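Local coordinates for CELL WALL surface anchor family protein (PDB 2WW8), which is a pilus adhesin of Streptococcus pneumoniae that probably attaches the bacterium to host cells, at residues 140-145 against 687-692; 158-163 against 715-720; 192-197 against 205-210; 599-604 against 658-663. All blocks are in the same frame, centred on the assembly; numbering follows the deposited sequence.

Interaction 1. Residues 140-145 against 687-692; sequences ALSDQY and VSNKFY
Two aromatic rings meet obliquely, with the planes of Y145 and F691 turned 43° apart and their centroids separated by 5.7 Å. The F691 ring takes Q144 O at its edge and in its plane, 3.5 Å from CE2, while CE2 and CZ of the same ring also lie against CD1 of Y145. Y145 is held from outside this pair: its OH accepts the backbone N-H of H172, and its ring makes a cation-pi contact with K162. The amide of N689 carries the polar half of the contact. N689 OD1 accepts the N-H of S142 at 2.8 Å along a fairly straight path (163°), although the donor sits about 50° above the amide plane. L141 covers the same oxygen with an apolar branch, CD2 lying 3.7 Å from OD1 of N689. Between the polar and aromatic halves, one water donates to Q144 O and N689 O, 2.9 Å from the latter, while R719 grips S142 O and N689 O from outside. N689 occupies the third position of a type II beta turn from V687 to K690, where phi is positive. Asparagine tolerates that backbone shape well, and here the turn presents its amide to the 140-145 loop.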
# COMPACT_ATOMS: atom_id res chain seq x y z
N ALA A 140 -21.26 -24.57 -1.43
CA ALA A 140 -20.02 -24.18 -2.09
C ALA A 140 -20.25 -22.85 -2.80
O ALA A 140 -21.34 -22.59 -3.31
CB ALA A 140 -19.60 -25.23 -3.09
N LEU A 141 -19.22 -22.01 -2.82
CA LEU A 141 -19.29 -20.70 -3.49
C LEU A 141 -19.13 -20.89 -4.99
O LEU A 141 -18.49 -21.85 -5.41
CB LEU A 141 -18.17 -19.81 -2.98
CG LEU A 141 -18.37 -19.01 -1.69
CD1 LEU A 141 -17.02 -18.53 -1.30
CD2 LEU A 141 -19.29 -17.82 -1.93
N SER A 142 -19.75 -20.05 -5.82
CA SER A 142 -19.55 -20.16 -7.26
C SER A 142 -18.15 -19.66 -7.68
O SER A 142 -17.47 -18.97 -6.91
CB SER A 142 -20.64 -19.39 -8.00
OG SER A 142 -20.43 -17.98 -7.94
N ASP A 143 -17.74 -20.00 -8.90
CA ASP A 143 -16.48 -19.54 -9.49
C ASP A 143 -16.59 -18.32 -10.43
O ASP A 143 -15.70 -18.09 -11.26
CB ASP A 143 -15.76 -20.69 -10.21
CG ASP A 143 -16.48 -21.16 -11.47
OD1 ASP A 143 -17.60 -20.65 -11.76
OD2 ASP A 143 -15.93 -22.04 -12.18
N GLN A 144 -17.67 -17.55 -10.27
CA GLN A 144 -17.91 -16.30 -10.99
C GLN A 144 -17.41 -15.04 -10.28
O GLN A 144 -17.83 -14.73 -9.17
CB GLN A 144 -19.40 -16.15 -11.28
CG GLN A 144 -19.94 -17.30 -12.11
CD GLN A 144 -19.37 -17.31 -13.51
OE1 GLN A 144 -18.69 -18.25 -13.91
NE2 GLN A 144 -19.65 -16.26 -14.28
N TYR A 145 -16.54 -14.28 -10.94
CA TYR A 145 -15.96 -13.06 -10.36
C TYR A 145 -16.03 -11.95 -11.39
O TYR A 145 -15.69 -12.18 -12.54
CB TYR A 145 -14.48 -13.28 -10.01
CG TYR A 145 -14.31 -14.37 -8.99
CD1 TYR A 145 -14.39 -14.09 -7.63
CD2 TYR A 145 -14.13 -15.70 -9.39
CE1 TYR A 145 -14.27 -15.10 -6.68
CE2 TYR A 145 -14.01 -16.71 -8.45
CZ TYR A 145 -14.08 -16.41 -7.10
OH TYR A 145 -13.97 -17.41 -6.17
N VAL A 687 -28.04 -11.74 -1.62
CA VAL A 687 -28.27 -12.83 -2.57
C VAL A 687 -27.08 -13.76 -2.66
O VAL A 687 -25.96 -13.35 -2.93
CB VAL A 687 -28.65 -12.27 -3.96
CG1 VAL A 687 -28.73 -13.38 -5.01
CG2 VAL A 687 -29.98 -11.50 -3.87
N SER A 688 -27.31 -15.06 -2.49
CA SER A 688 -26.22 -16.02 -2.53
C SER A 688 -25.29 -15.82 -3.74
O SER A 688 -25.79 -15.69 -4.85
CB SER A 688 -26.83 -17.44 -2.52
OG SER A 688 -25.95 -18.36 -1.92
N ASN A 689 -23.97 -15.80 -3.53
CA ASN A 689 -22.95 -15.86 -4.58
C ASN A 689 -22.61 -14.51 -5.25
O ASN A 689 -21.61 -14.36 -5.97
CB ASN A 689 -23.31 -16.93 -5.62
CG ASN A 689 -22.84 -18.32 -5.21
OD1 ASN A 689 -21.77 -18.47 -4.61
ND2 ASN A 689 -23.61 -19.34 -5.54
N LYS A 690 -23.50 -13.56 -5.00
CA LYS A 690 -23.48 -12.22 -5.59
C LYS A 690 -22.50 -11.26 -4.89
O LYS A 690 -22.44 -11.16 -3.65
CB LYS A 690 -24.90 -11.65 -5.56
CG LYS A 690 -25.05 -10.28 -6.21
CD LYS A 690 -26.51 -9.79 -6.23
CE LYS A 690 -26.66 -8.31 -6.63
NZ LYS A 690 -25.96 -8.10 -7.91
N PHE A 691 -21.72 -10.56 -5.69
CA PHE A 691 -20.73 -9.62 -5.16
C PHE A 691 -21.37 -8.26 -4.93
O PHE A 691 -22.01 -7.71 -5.83
CB PHE A 691 -19.52 -9.51 -6.08
CG PHE A 691 -18.49 -10.55 -5.81
CD1 PHE A 691 -17.70 -10.49 -4.67
CD2 PHE A 691 -18.29 -11.60 -6.71
CE1 PHE A 691 -16.72 -11.47 -4.42
CE2 PHE A 691 -17.33 -12.59 -6.47
CZ PHE A 691 -16.55 -12.54 -5.33
N TYR A 692 -21.22 -7.73 -3.74
CA TYR A 692 -21.75 -6.39 -3.42
C TYR A 692 -20.58 -5.44 -3.27
O TYR A 692 -19.65 -5.74 -2.51
CB TYR A 692 -22.55 -6.45 -2.10
CG TYR A 692 -23.88 -7.15 -2.28
CD1 TYR A 692 -23.96 -8.53 -2.11
CD2 TYR A 692 -25.05 -6.46 -2.66
CE1 TYR A 692 -25.17 -9.20 -2.29
CE2 TYR A 692 -26.27 -7.15 -2.82
CZ TYR A 692 -26.31 -8.52 -2.65
OH TYR A 692 -27.48 -9.28 -2.82
O HOH W 1 -20.67 -13.76 -8.64

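Interaction 2. Residues 158-163 against 715-720; sequences YQIIKV and IPKIRD
The strand at 158-162 and the segment 715-720 run past each other without backbone pairing, the closest approach of their CA atoms being 7.9 Å between I160 and P716, so side chains bridge the gap. Y158 spans it best. Its CG sits in the crowded position between the backbone N and the carbonyl carbon (chi1 50°), and the long ring carries the phenol group across to the start of the other segment. There OH accepts the N-H of I715 at 3.1 Å, a bent bond of 137° that gives a backbone donor a partner within a buried contact. The aliphatic part of I715 lies beside the same hydroxyl, with CG1 3.6 Å from Y158 OH. K717 does not extend straight outward: its chain bends at chi2 (97°) and again at chi4, folding the amino group back along its own segment. K717 NZ thereby donates to I715 O at 2.8 Å, from above the carbonyl plane, and it also forms a salt bridge with D693. A buried ammonium is thus supplied with both a carbonyl and a carboxylate, which would be expected to favour its charged state. I160 completes the contact as a branched, apolar residue suited to a strand: its CD1 rests 4.3 Å from K717 CE, against the aliphatic part of the lysine. Strand 171-184 joins the two sides, pairing antiparallel with both 157-162 and 717-718, and its L175 packs on I160, while P716 and I718 reach across to I193 of strand 187-196.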
# COMPACT_ATOMS: atom_id res chain seq x y z
N TYR A 158 -10.66 -0.40 -13.92
CA TYR A 158 -9.52 -0.77 -13.07
C TYR A 158 -9.73 -2.24 -12.76
O TYR A 158 -10.90 -2.64 -12.72
CB TYR A 158 -9.47 0.03 -11.78
CG TYR A 158 -10.73 0.15 -10.93
CD1 TYR A 158 -11.65 1.20 -11.12
CD2 TYR A 158 -11.02 -0.79 -9.95
CE1 TYR A 158 -12.81 1.32 -10.30
CE2 TYR A 158 -12.19 -0.69 -9.16
CZ TYR A 158 -13.06 0.37 -9.32
OH TYR A 158 -14.20 0.50 -8.53
N GLN A 159 -8.65 -2.98 -12.51
CA GLN A 159 -8.70 -4.40 -12.23
C GLN A 159 -9.14 -4.71 -10.79
O GLN A 159 -9.02 -3.87 -9.89
CB GLN A 159 -7.35 -5.06 -12.53
CG GLN A 159 -6.71 -4.64 -13.86
CD GLN A 159 -7.59 -4.87 -15.09
OE1 GLN A 159 -8.04 -6.01 -15.36
NE2 GLN A 159 -7.85 -3.78 -15.84
N ILE A 160 -9.65 -5.92 -10.59
CA ILE A 160 -10.24 -6.36 -9.33
C ILE A 160 -9.62 -7.71 -9.04
O ILE A 160 -9.69 -8.57 -9.92
CB ILE A 160 -11.75 -6.66 -9.51
CG1 ILE A 160 -12.58 -5.40 -9.75
CG2 ILE A 160 -12.33 -7.38 -8.33
CD1 ILE A 160 -12.20 -4.26 -8.77
N ILE A 161 -9.07 -7.93 -7.84
CA ILE A 161 -8.43 -9.18 -7.44
C ILE A 161 -8.91 -9.74 -6.10
O ILE A 161 -9.39 -9.02 -5.21
CB ILE A 161 -6.91 -9.05 -7.36
CG1 ILE A 161 -6.54 -8.07 -6.24
CG2 ILE A 161 -6.36 -8.70 -8.75
CD1 ILE A 161 -5.05 -8.07 -5.92
N LYS A 162 -8.76 -11.06 -5.98
CA LYS A 162 -9.15 -11.78 -4.78
C LYS A 162 -8.36 -11.37 -3.56
O LYS A 162 -7.14 -11.12 -3.60
CB LYS A 162 -9.05 -13.29 -5.05
CG LYS A 162 -10.00 -13.74 -6.15
CD LYS A 162 -9.81 -15.24 -6.52
CE LYS A 162 -10.28 -15.51 -7.94
NZ LYS A 162 -10.35 -16.99 -8.18
N VAL A 163 -9.09 -11.24 -2.46
CA VAL A 163 -8.50 -10.72 -1.23
C VAL A 163 -8.01 -11.93 -0.42
O VAL A 163 -8.75 -12.91 -0.24
CB VAL A 163 -9.54 -9.94 -0.42
CG1 VAL A 163 -8.99 -9.63 0.99
CG2 VAL A 163 -10.00 -8.64 -1.14
N ILE A 715 -13.30 0.63 -5.60
CA ILE A 715 -14.30 0.01 -4.71
C ILE A 715 -14.19 -1.54 -4.56
O ILE A 715 -14.32 -2.25 -5.55
CB ILE A 715 -15.76 0.29 -5.20
CG1 ILE A 715 -15.96 1.74 -5.63
CG2 ILE A 715 -16.75 -0.02 -4.10
CD1 ILE A 715 -16.01 2.61 -4.43
N PRO A 716 -13.99 -2.07 -3.33
CA PRO A 716 -13.98 -3.50 -3.03
C PRO A 716 -15.38 -4.11 -3.08
O PRO A 716 -16.39 -3.39 -3.08
CB PRO A 716 -13.52 -3.54 -1.57
CG PRO A 716 -12.75 -2.21 -1.38
CD PRO A 716 -13.68 -1.27 -2.11
N LYS A 717 -15.41 -5.45 -3.10
CA LYS A 717 -16.68 -6.18 -3.19
C LYS A 717 -16.64 -7.34 -2.21
O LYS A 717 -15.55 -7.89 -1.99
CB LYS A 717 -16.88 -6.79 -4.59
CG LYS A 717 -17.16 -5.74 -5.65
CD LYS A 717 -15.91 -5.38 -6.42
CE LYS A 717 -16.31 -4.57 -7.66
NZ LYS A 717 -16.26 -3.08 -7.36
N ILE A 718 -17.79 -7.73 -1.67
CA ILE A 718 -17.83 -8.90 -0.79
C ILE A 718 -19.08 -9.69 -1.14
O ILE A 718 -20.07 -9.12 -1.67
CB ILE A 718 -17.83 -8.51 0.71
CG1 ILE A 718 -19.06 -7.64 1.04
CG2 ILE A 718 -16.49 -7.81 1.07
CD1 ILE A 718 -19.25 -7.36 2.52
N ARG A 719 -19.02 -11.00 -0.88
CA ARG A 719 -20.19 -11.85 -1.06
C ARG A 719 -20.24 -12.96 -0.03
O ARG A 719 -19.30 -13.13 0.76
CB ARG A 719 -20.16 -12.51 -2.44
CG ARG A 719 -18.94 -13.41 -2.59
CD ARG A 719 -19.10 -14.30 -3.79
NE ARG A 719 -17.92 -15.10 -4.07
CZ ARG A 719 -17.91 -16.04 -5.00
NH1 ARG A 719 -19.02 -16.24 -5.70
NH2 ARG A 719 -16.82 -16.76 -5.23
N ASP A 720 -21.33 -13.72 -0.04
CA ASP A 720 -21.44 -14.96 0.74
C ASP A 720 -22.34 -15.93 -0.02
O ASP A 720 -22.98 -15.52 -1.00
CB ASP A 720 -21.99 -14.75 2.16
CG ASP A 720 -21.66 -15.91 3.11
OD1 ASP A 720 -20.85 -16.81 2.77
OD2 ASP A 720 -22.21 -15.94 4.22

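Interaction 3. Residues 192-197 against 205-210; sequences RIYQVN and GIELTV
R192 and E207 form a salt bridge between facing residues, their side chains lying side by side and pointing the same way. R192 NE donates to E207 OE1 at 3.0 Å; the oxygen lies near the guanidinium plane, yet the donor approaches from above the carboxylate, and the two planes are 46° apart. A second, weak bond runs from R192 NH2 to E207 OE2 at 3.4 Å. Beneath them the backbones exchange two hydrogen bonds, R192 N to E207 O and E207 N to R192 O. Farther along, G205 O receives Y194 N, and G205 N reaches Q195 O at 2.9 Å. The pairing slips by one residue between I193 and Q195, a beta bulge that turns Y194 toward the partner strand. Its CD1 lies 3.3 Å from G205 O and 3.6 Å from E207 CB, while Y194 CB covers one face of the R192 guanidinium. Glycine suits position 205 because a CB would lie 2.9 Å from Y194 CE1. On the opposite face of the strands, the branched side chains of I193 and I206 cross obliquely, CG1 to CD1 at 3.7 Å. The contact ties the arms of the hairpin 187-196 and 203-218, flanked by strand 171-184, whose Y180 touches R192 and E207, and by strand 673-682, whose Y678 packs on I206.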
# COMPACT_ATOMS: atom_id res chain seq x y z
N ARG A 192 -9.47 0.04 0.27
CA ARG A 192 -9.35 -1.42 0.18
C ARG A 192 -9.98 -2.09 1.40
O ARG A 192 -10.20 -1.46 2.42
CB ARG A 192 -7.87 -1.84 0.07
CG ARG A 192 -7.03 -1.50 1.31
CD ARG A 192 -5.74 -2.28 1.32
NE ARG A 192 -4.94 -1.84 2.47
CZ ARG A 192 -3.95 -2.53 3.03
NH1 ARG A 192 -3.61 -3.68 2.48
NH2 ARG A 192 -3.28 -2.07 4.10
N ILE A 193 -10.24 -3.38 1.29
CA ILE A 193 -10.45 -4.21 2.48
C ILE A 193 -9.01 -4.46 2.93
O ILE A 193 -8.19 -4.93 2.13
CB ILE A 193 -11.22 -5.52 2.12
CG1 ILE A 193 -12.68 -5.23 1.72
CG2 ILE A 193 -11.22 -6.51 3.32
CD1 ILE A 193 -13.27 -6.32 0.84
N TYR A 194 -8.66 -4.10 4.17
CA TYR A 194 -7.29 -4.37 4.65
C TYR A 194 -7.19 -5.54 5.64
O TYR A 194 -6.10 -5.99 6.02
CB TYR A 194 -6.65 -3.14 5.28
CG TYR A 194 -7.21 -2.80 6.66
CD1 TYR A 194 -8.46 -2.22 6.81
CD2 TYR A 194 -6.45 -3.07 7.79
CE1 TYR A 194 -8.95 -1.91 8.07
CE2 TYR A 194 -6.90 -2.79 9.05
CZ TYR A 194 -8.14 -2.20 9.18
OH TYR A 194 -8.57 -1.91 10.44
N GLN A 195 -8.34 -6.02 6.08
CA GLN A 195 -8.40 -7.22 6.88
C GLN A 195 -9.78 -7.84 6.86
O GLN A 195 -10.79 -7.16 6.70
CB GLN A 195 -7.93 -6.99 8.33
CG GLN A 195 -8.80 -6.02 9.15
CD GLN A 195 -8.25 -5.84 10.59
OE1 GLN A 195 -7.10 -6.15 10.88
NE2 GLN A 195 -9.09 -5.36 11.49
N VAL A 196 -9.78 -9.16 7.06
CA VAL A 196 -10.96 -9.97 7.24
C VAL A 196 -11.09 -10.12 8.77
O VAL A 196 -10.21 -10.72 9.40
CB VAL A 196 -10.74 -11.31 6.48
CG1 VAL A 196 -11.91 -12.30 6.56
CG2 VAL A 196 -10.36 -10.99 5.02
N ASN A 197 -12.16 -9.57 9.34
CA ASN A 197 -12.40 -9.68 10.78
C ASN A 197 -13.04 -10.99 11.18
O ASN A 197 -12.67 -11.57 12.19
CB ASN A 197 -13.26 -8.55 11.33
CG ASN A 197 -12.63 -7.19 11.07
OD1 ASN A 197 -11.41 -7.10 10.93
ND2 ASN A 197 -13.44 -6.16 10.95
N GLY A 205 -12.62 -5.21 7.69
CA GLY A 205 -12.13 -3.86 7.90
C GLY A 205 -11.82 -3.13 6.59
O GLY A 205 -11.21 -3.73 5.69
N ILE A 206 -12.21 -1.85 6.52
CA ILE A 206 -12.05 -1.04 5.34
C ILE A 206 -11.07 0.09 5.69
O ILE A 206 -11.15 0.66 6.78
CB ILE A 206 -13.39 -0.38 4.91
CG1 ILE A 206 -14.48 -1.44 4.72
CG2 ILE A 206 -13.19 0.27 3.56
CD1 ILE A 206 -14.17 -2.43 3.65
N GLU A 207 -10.18 0.40 4.76
CA GLU A 207 -9.20 1.48 4.90
C GLU A 207 -9.26 2.40 3.68
O GLU A 207 -9.19 1.90 2.55
CB GLU A 207 -7.79 0.85 4.99
CG GLU A 207 -6.63 1.87 4.99
CD GLU A 207 -5.36 1.18 4.52
OE1 GLU A 207 -5.08 1.08 3.28
OE2 GLU A 207 -4.67 0.71 5.46
N LEU A 208 -9.27 3.72 3.91
CA LEU A 208 -9.19 4.81 2.92
C LEU A 208 -8.00 5.64 3.33
O LEU A 208 -7.80 5.86 4.52
CB LEU A 208 -10.45 5.70 2.94
CG LEU A 208 -11.69 5.18 2.22
CD1 LEU A 208 -12.33 3.99 2.95
CD2 LEU A 208 -12.69 6.34 2.01
N THR A 209 -7.20 6.06 2.33
CA THR A 209 -6.13 6.99 2.59
C THR A 209 -6.18 8.11 1.54
O THR A 209 -6.75 7.91 0.46
CB THR A 209 -4.73 6.36 2.59
OG1 THR A 209 -4.29 6.08 1.25
CG2 THR A 209 -4.63 5.10 3.45
N VAL A 210 -5.60 9.27 1.89
CA VAL A 210 -5.52 10.41 1.00
C VAL A 210 -4.17 11.05 1.32
O VAL A 210 -3.82 11.21 2.49
CB VAL A 210 -6.65 11.43 1.24
CG1 VAL A 210 -6.42 12.64 0.32
CG2 VAL A 210 -8.02 10.79 0.88

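Interaction 4. Residues 599-604 against 658-663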
# COMPACT_ATOMS: atom_id res chain seq x y z
N THR A 599 -16.37 11.58 0.80
CA THR A 599 -17.76 11.16 0.92
C THR A 599 -17.82 9.68 0.59
O THR A 599 -17.41 9.21 -0.51
CB THR A 599 -18.68 11.93 -0.04
OG1 THR A 599 -18.51 13.35 0.20
CG2 THR A 599 -20.17 11.55 0.16
N ASP A 600 -18.34 8.93 1.56
CA ASP A 600 -18.23 7.45 1.54
C ASP A 600 -19.55 6.79 1.98
O ASP A 600 -19.70 6.40 3.16
CB ASP A 600 -17.06 7.00 2.42
CG ASP A 600 -16.83 5.49 2.39
OD1 ASP A 600 -17.41 4.74 1.56
OD2 ASP A 600 -16.05 5.02 3.24
N PRO A 601 -20.50 6.64 1.02
CA PRO A 601 -21.77 5.96 1.29
C PRO A 601 -21.54 4.45 1.41
O PRO A 601 -20.72 3.88 0.64
CB PRO A 601 -22.65 6.31 0.07
CG PRO A 601 -21.84 7.09 -0.88
CD PRO A 601 -20.39 7.10 -0.38
N MET A 602 -22.17 3.81 2.40
CA MET A 602 -22.14 2.35 2.39
C MET A 602 -22.84 1.80 1.11
O MET A 602 -23.85 2.38 0.66
CB MET A 602 -22.85 1.84 3.64
CG MET A 602 -22.17 2.20 4.94
SD MET A 602 -20.43 1.71 5.17
CE MET A 602 -19.57 3.19 4.69
N GLY A 603 -22.34 0.71 0.54
CA GLY A 603 -23.09 -0.01 -0.53
C GLY A 603 -24.44 -0.59 -0.10
O GLY A 603 -24.67 -0.80 1.10
N GLU A 604 -25.35 -0.83 -1.06
CA GLU A 604 -26.55 -1.66 -0.85
C GLU A 604 -26.17 -2.94 -0.11
O GLU A 604 -25.21 -3.60 -0.50
CB GLU A 604 -27.15 -2.05 -2.20
CG GLU A 604 -28.16 -3.21 -2.21
CD GLU A 604 -28.76 -3.48 -3.58
OE1 GLU A 604 -28.38 -2.77 -4.55
OE2 GLU A 604 -29.61 -4.40 -3.68
N GLU A 658 -28.66 8.49 5.26
CA GLU A 658 -28.01 8.23 4.00
C GLU A 658 -27.05 7.06 4.10
O GLU A 658 -26.52 6.65 3.08
CB GLU A 658 -27.26 9.45 3.46
CG GLU A 658 -28.18 10.61 3.06
CD GLU A 658 -28.47 11.63 4.18
OE1 GLU A 658 -28.19 11.43 5.40
OE2 GLU A 658 -29.02 12.71 3.82
N LYS A 659 -26.85 6.50 5.30
CA LYS A 659 -25.82 5.46 5.55
C LYS A 659 -24.46 5.88 4.94
O LYS A 659 -23.86 5.19 4.12
CB LYS A 659 -26.26 4.07 5.04
CG LYS A 659 -27.54 3.50 5.70
CD LYS A 659 -27.96 2.20 4.95
CE LYS A 659 -26.96 1.74 3.82
NZ LYS A 659 -26.61 0.31 3.41
N ARG A 660 -23.96 7.04 5.34
CA ARG A 660 -22.79 7.57 4.67
C ARG A 660 -21.83 8.21 5.67
O ARG A 660 -22.27 8.95 6.54
CB ARG A 660 -23.30 8.57 3.63
CG ARG A 660 -22.29 9.51 3.06
CD ARG A 660 -22.98 10.32 2.02
NE ARG A 660 -23.58 11.49 2.63
CZ ARG A 660 -24.73 12.04 2.23
NH1 ARG A 660 -25.42 11.54 1.20
NH2 ARG A 660 -25.22 13.07 2.89
N ILE A 661 -20.55 7.91 5.53
CA ILE A 661 -19.49 8.54 6.33
C ILE A 661 -19.02 9.72 5.49
O ILE A 661 -18.83 9.59 4.26
CB ILE A 661 -18.31 7.58 6.55
CG1 ILE A 661 -18.80 6.37 7.37
CG2 ILE A 661 -17.07 8.29 7.21
CD1 ILE A 661 -17.79 5.29 7.50
N ARG A 662 -18.81 10.85 6.17
CA ARG A 662 -18.04 11.95 5.57
C ARG A 662 -16.84 12.28 6.46
O ARG A 662 -16.93 12.34 7.73
CB ARG A 662 -18.91 13.20 5.37
CG ARG A 662 -19.97 12.96 4.31
CD ARG A 662 -21.21 13.77 4.55
NE ARG A 662 -20.82 15.13 4.83
CZ ARG A 662 -21.24 15.87 5.86
NH1 ARG A 662 -22.15 15.42 6.76
NH2 ARG A 662 -20.75 17.09 5.95
N VAL A 663 -15.73 12.55 5.79
CA VAL A 663 -14.59 13.12 6.51
C VAL A 663 -14.38 14.52 5.94
O VAL A 663 -14.13 14.67 4.74
CB VAL A 663 -13.31 12.25 6.38
CG1 VAL A 663 -12.14 12.94 7.15
CG2 VAL A 663 -13.53 10.80 6.77
O HOH W 2 -25.41 4.53 1.30
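T599 and R660 lie side by side and point the same way, on the face of the two antiparallel strands that P601 shares. The methyl CG2 of T599, anti to its backbone N, touches the aliphatic shaft of the arginine 3.6 Å from R660 CD, and R660 CB leans over P601, 3.8 Å from its CA. R660 thus spends its methylenes on packing, and its chain bends at chi3 on the way to a salt bridge with D655. P601 fits here because it faces R660 in a non-hydrogen-bonded pair, which asks no N-H of it. The other face belongs to D600 and I661. D600 CG is anti to its backbone N (chi1 -176°), and OD2 meets the hydroxyl of Y678. Past the strand end, M602 points toward the partner segment, and its flexible chain curls at chi2 and chi3 so that the two side chains cross obliquely, M602 CE 3.9 Å from I661 CD1. D600 and I661 exchange two backbone hydrogen bonds, and M602 N reaches K659 O at 2.8 Å. K659, in a left-handed conformation, forms a G1 beta bulge with R660 opposite D655. Its bent side chain is held chiefly by I606 O, with a weak bond of 3.2 Å from K659 NZ to G603 O beside it. A water lies between M602 O, at 2.7 Å, and E658 O. Within the Ig-like domain, strand 660-668 lies between 651-655 and 593-601; L608 from strand 606-608 and Y678 from strand 673-682 pack against M602 and I661.

In the fold
From the N terminus, 140-145 opens interaction 1 and 158-163 opens interaction 2; their partners arrive more than 500 residues later in the same order, 687-692 and then 715-720, so the two long loops cross. Interactions 3 and 4 lie within both loops. Interaction 3 closes first, as a short hairpin, and interaction 4 follows in series, after the excursion through the parallel sheet and the magnesium site. Interactions 1 and 2 touch through backbone pairing of N689 with D720 and Y692 with I718. I193 joins interaction 3 to P716 and I718, and L208 packs on D600 of interaction 4. Interactions 1 and 2 tie early segments to the returning Ig-like region, interaction 3 pairs two early strands, and interaction 4 two Ig-like strands.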